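Local coordinates for protection of telomeres protein 1 (PDB 4HIO), which binds single-stranded telomeric DNA, here through one of its DNA-binding domains, to protect the 3' overhang and regulate telomerase and telomere length, at residues A[68-73]-A[105-110]. The protein carries 1 engineered substitution. Numbering follows the deposited sequence.
With nucleotides of chain B.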
loop_
_atom_site.group_PDB
_atom_site.type_symbol
_atom_site.label_atom_id
_atom_site.label_comp_id
_atom_site.label_asym_id
_atom_site.label_seq_id
_atom_site.Cartn_x
_atom_site.Cartn_y
_atom_site.Cartn_z
ATOM N N ARG A 68 3.922 0.322 4.155
ATOM C CA ARG A 68 2.830 0.492 5.097
ATOM C C ARG A 68 1.938 1.650 4.673
ATOM O O ARG A 68 2.416 2.751 4.410
ATOM C CB ARG A 68 3.385 0.743 6.502
ATOM C CG ARG A 68 2.363 0.641 7.619
ATOM C CD ARG A 68 3.040 0.709 8.974
ATOM N NE ARG A 68 4.141 1.661 8.959
ATOM C CZ ARG A 68 5.320 1.461 9.532
ATOM N NH1 ARG A 68 5.569 0.337 10.189
ATOM N NH2 ARG A 68 6.251 2.396 9.458
ATOM N N CYS A 69 0.638 1.394 4.614
ATOM C CA CYS A 69 -0.349 2.453 4.491
ATOM C C CYS A 69 -1.212 2.552 5.746
ATOM O O CYS A 69 -1.820 1.577 6.169
ATOM C CB CYS A 69 -1.233 2.213 3.268
ATOM S SG CYS A 69 -0.324 1.794 1.769
ATOM N N ILE A 70 -1.242 3.733 6.349
ATOM C CA ILE A 70 -2.037 3.951 7.546
ATOM C C ILE A 70 -3.291 4.748 7.209
ATOM O O ILE A 70 -3.208 5.846 6.677
ATOM C CB ILE A 70 -1.238 4.680 8.634
ATOM C CG1 ILE A 70 0.078 3.947 8.904
ATOM C CG2 ILE A 70 -2.058 4.797 9.908
ATOM C CD1 ILE A 70 0.869 4.511 10.053
ATOM N N LEU A 71 -4.447 4.173 7.525
ATOM C CA LEU A 71 -5.734 4.777 7.205
ATOM C C LEU A 71 -6.424 5.284 8.464
ATOM O O LEU A 71 -6.663 4.520 9.393
ATOM C CB LEU A 71 -6.632 3.764 6.498
ATOM C CG LEU A 71 -6.364 3.480 5.020
ATOM C CD1 LEU A 71 -4.907 3.117 4.803
ATOM C CD2 LEU A 71 -7.272 2.374 4.512
ATOM N N TRP A 72 -6.741 6.575 8.478
ATOM C CA TRP A 72 -7.389 7.208 9.612
ATOM C C TRP A 72 -8.837 7.557 9.311
ATOM O O TRP A 72 -9.217 7.752 8.160
ATOM C CB TRP A 72 -6.659 8.497 9.991
ATOM C CG TRP A 72 -5.260 8.320 10.452
ATOM C CD1 TRP A 72 -4.129 8.522 9.723
ATOM C CD2 TRP A 72 -4.830 7.924 11.759
ATOM N NE1 TRP A 72 -3.022 8.270 10.487
ATOM C CE2 TRP A 72 -3.423 7.904 11.744
ATOM C CE3 TRP A 72 -5.499 7.587 12.940
ATOM C CZ2 TRP A 72 -2.673 7.555 12.860
ATOM C CZ3 TRP A 72 -4.751 7.243 14.045
ATOM C CH2 TRP A 72 -3.353 7.227 13.998
ATOM N N ASP A 73 -9.631 7.658 10.368
ATOM C CA ASP A 73 -10.960 8.230 10.272
ATOM C C ASP A 73 -11.833 7.577 9.206
ATOM O O ASP A 73 -12.052 6.376 9.234
ATOM C CB ASP A 73 -10.842 9.733 10.035
ATOM C CG ASP A 73 -10.062 10.423 11.132
ATOM O OD1 ASP A 73 -10.165 9.971 12.287
ATOM O OD2 ASP A 73 -9.339 11.400 10.848
ATOM N N GLU A 105 6.470 5.553 4.134
ATOM C CA GLU A 105 5.144 5.004 4.376
ATOM C C GLU A 105 4.039 5.880 3.788
ATOM O O GLU A 105 4.254 7.043 3.464
ATOM C CB GLU A 105 4.915 4.803 5.871
ATOM C CG GLU A 105 4.854 6.094 6.665
ATOM C CD GLU A 105 4.675 5.852 8.148
ATOM O OE1 GLU A 105 4.612 4.674 8.548
ATOM O OE2 GLU A 105 4.597 6.836 8.909
ATOM N N CYS A 106 2.857 5.290 3.658
ATOM C CA CYS A 106 1.705 5.974 3.083
ATOM C C CYS A 106 0.707 6.333 4.175
ATOM O O CYS A 106 0.490 5.563 5.103
ATOM C CB CYS A 106 1.025 5.095 2.026
ATOM S SG CYS A 106 1.872 5.047 0.434
ATOM N N ILE A 107 0.093 7.505 4.045
ATOM C CA ILE A 107 -0.937 7.940 4.976
ATOM C C ILE A 107 -2.197 8.433 4.275
ATOM O O ILE A 107 -2.136 9.260 3.377
ATOM C CB ILE A 107 -0.451 9.074 5.898
ATOM C CG1 ILE A 107 0.888 8.713 6.533
ATOM C CG2 ILE A 107 -1.482 9.348 6.979
ATOM C CD1 ILE A 107 0.773 7.643 7.574
ATOM N N LEU A 108 -3.341 7.927 4.715
ATOM C CA LEU A 108 -4.621 8.488 4.326
ATOM C C LEU A 108 -5.204 9.122 5.576
ATOM O O LEU A 108 -5.782 8.441 6.411
ATOM C CB LEU A 108 -5.558 7.417 3.768
ATOM C CG LEU A 108 -5.220 6.905 2.368
ATOM C CD1 LEU A 108 -4.292 5.713 2.460
ATOM C CD2 LEU A 108 -6.468 6.542 1.605
ATOM N N HIS A 109 -5.011 10.429 5.704
ATOM C CA HIS A 109 -5.475 11.172 6.844
ATOM C C HIS A 109 -6.918 11.692 6.658
ATOM O O HIS A 109 -7.372 11.870 5.574
ATOM C CB HIS A 109 -4.536 12.344 7.110
ATOM C CG HIS A 109 -4.425 13.293 5.957
ATOM N ND1 HIS A 109 -5.278 14.357 5.769
ATOM C CD2 HIS A 109 -3.539 13.345 4.934
ATOM C CE1 HIS A 109 -4.926 15.015 4.679
ATOM N NE2 HIS A 109 -3.879 14.417 4.149
ATOM N N GLY A 110 -7.608 11.879 7.766
ATOM C CA GLY A 110 -8.909 12.519 7.741
ATOM C C GLY A 110 -8.979 13.713 6.807
ATOM O O GLY A 110 -8.110 14.582 6.827
ATOM O "O5'" DG B 1 1.597 12.636 16.421
ATOM C "C5'" DG B 1 0.482 12.307 15.586
ATOM C "C4'" DG B 1 -0.689 11.740 16.375
ATOM O "O4'" DG B 1 -1.931 12.147 15.740
ATOM C "C3'" DG B 1 -0.743 10.218 16.434
ATOM O "O3'" DG B 1 -1.410 9.755 17.606
ATOM C "C2'" DG B 1 -1.553 9.899 15.187
ATOM C "C1'" DG B 1 -2.588 11.017 15.203
ATOM N N9 DG B 1 -3.101 11.329 13.871
ATOM C C8 DG B 1 -2.384 11.781 12.793
ATOM N N7 DG B 1 -3.104 11.968 11.727
ATOM C C5 DG B 1 -4.386 11.614 12.117
ATOM C C6 DG B 1 -5.597 11.609 11.384
ATOM O O6 DG B 1 -5.786 11.931 10.208
ATOM N N1 DG B 1 -6.664 11.177 12.161
ATOM C C2 DG B 1 -6.576 10.799 13.476
ATOM N N2 DG B 1 -7.713 10.409 14.062
ATOM N N3 DG B 1 -5.452 10.799 14.171
ATOM C C4 DG B 1 -4.400 11.217 13.432
ATOM P P DG B 2 -1.025 8.346 18.267
ATOM O OP1 DG B 2 -2.047 7.978 19.265
ATOM O OP2 DG B 2 0.398 8.420 18.661
ATOM O "O5'" DG B 2 -1.164 7.331 17.039
ATOM C "C5'" DG B 2 -1.851 6.092 17.205
ATOM C "C4'" DG B 2 -0.913 4.915 17.016
ATOM O "O4'" DG B 2 -0.515 4.847 15.622
ATOM C "C3'" DG B 2 0.372 5.063 17.818
ATOM O "O3'" DG B 2 0.919 3.821 18.229
ATOM C "C2'" DG B 2 1.297 5.751 16.829
ATOM C "C1'" DG B 2 0.853 5.177 15.494
ATOM N N9 DG B 2 1.047 6.170 14.447
ATOM C C8 DG B 2 0.483 7.416 14.398
ATOM N N7 DG B 2 0.842 8.109 13.360
ATOM C C5 DG B 2 1.710 7.272 12.677
ATOM C C6 DG B 2 2.415 7.483 11.471
ATOM O O6 DG B 2 2.412 8.481 10.741
ATOM N N1 DG B 2 3.186 6.376 11.131
ATOM C C2 DG B 2 3.265 5.215 11.860
ATOM N N2 DG B 2 4.063 4.260 11.366
ATOM N N3 DG B 2 2.608 5.006 12.991
ATOM C C4 DG B 2 1.852 6.073 13.337
ATOM P P DA B 5 9.508 -3.960 13.170
ATOM O OP1 DA B 5 10.127 -5.138 13.811
ATOM O OP2 DA B 5 10.368 -2.963 12.512
ATOM O "O5'" DA B 5 8.404 -4.469 12.139
ATOM C "C5'" DA B 5 7.175 -5.009 12.601
ATOM C "C4'" DA B 5 6.586 -5.902 11.527
ATOM O "O4'" DA B 5 6.160 -5.081 10.420
ATOM C "C3'" DA B 5 7.580 -6.864 10.897
ATOM O "O3'" DA B 5 6.914 -7.928 10.253
ATOM C "C2'" DA B 5 8.292 -5.977 9.886
ATOM C "C1'" DA B 5 7.200 -5.001 9.461
ATOM N N9 DA B 5 7.669 -3.619 9.434
ATOM C C8 DA B 5 8.435 -2.995 10.376
ATOM N N7 DA B 5 8.709 -1.746 10.101
ATOM C C5 DA B 5 8.065 -1.537 8.889
ATOM C C6 DA B 5 7.965 -0.413 8.052
ATOM N N6 DA B 5 8.528 0.765 8.321
ATOM N N1 DA B 5 7.254 -0.546 6.918
ATOM C C2 DA B 5 6.690 -1.725 6.647
ATOM N N3 DA B 5 6.719 -2.851 7.346
ATOM C C4 DA B 5 7.426 -2.683 8.467
#
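Arg68 and Glu105 run side by side, and the guanidinium grips one carboxylate oxygen with two nitrogens, NE at 3.1 Å and NH2 at 3.0 Å from Glu105 OE1. Arg68 NH2 also forms a salt bridge to Asp99. Glutamate suits the site because both its oxygens read a guanine: OE1 accepts from N2 of DG2 of chain B, and Glu105 OE2 accepts from N1 of DG2 at 2.7 Å. A bend at chi3 (38°) helps bring the guanidinium between the amino group (N2) of DG2 and the base of DA5, both of chain B, each offset toward the rim of a face. The side-by-side isoleucines, Ile70 CB against Ile107 CD1, offer DG2 an apolar surface, with Ile70 CD1 against the base. All this lines the DNA-binding surface of an OB-fold domain, where strands 67-71 and 104-108 pair in parallel through backbone bonds such as Cys106 N to Arg68 O (2.7 Å). Trp72 suits DG1 of chain B because its broad indole parallels the guanine, DG1 C4 lying 3.6 Å above the Trp72 ring plane; Ile70 CG2 lies against the opposite face, toward its rim. With an alanine here, DG1 would probably lose the surface it stacks on, and Ile107 CG2 the ring edge it meets. Asp73 OD1 and OD2 accept from DG1 N2 and N1, and Gly110 N donates to O6. On the sheet's other face, Cys69 SG packs on Cys106 CB and Leu71 CD1 on Leu108 CD1, apolar packing extended by Met91.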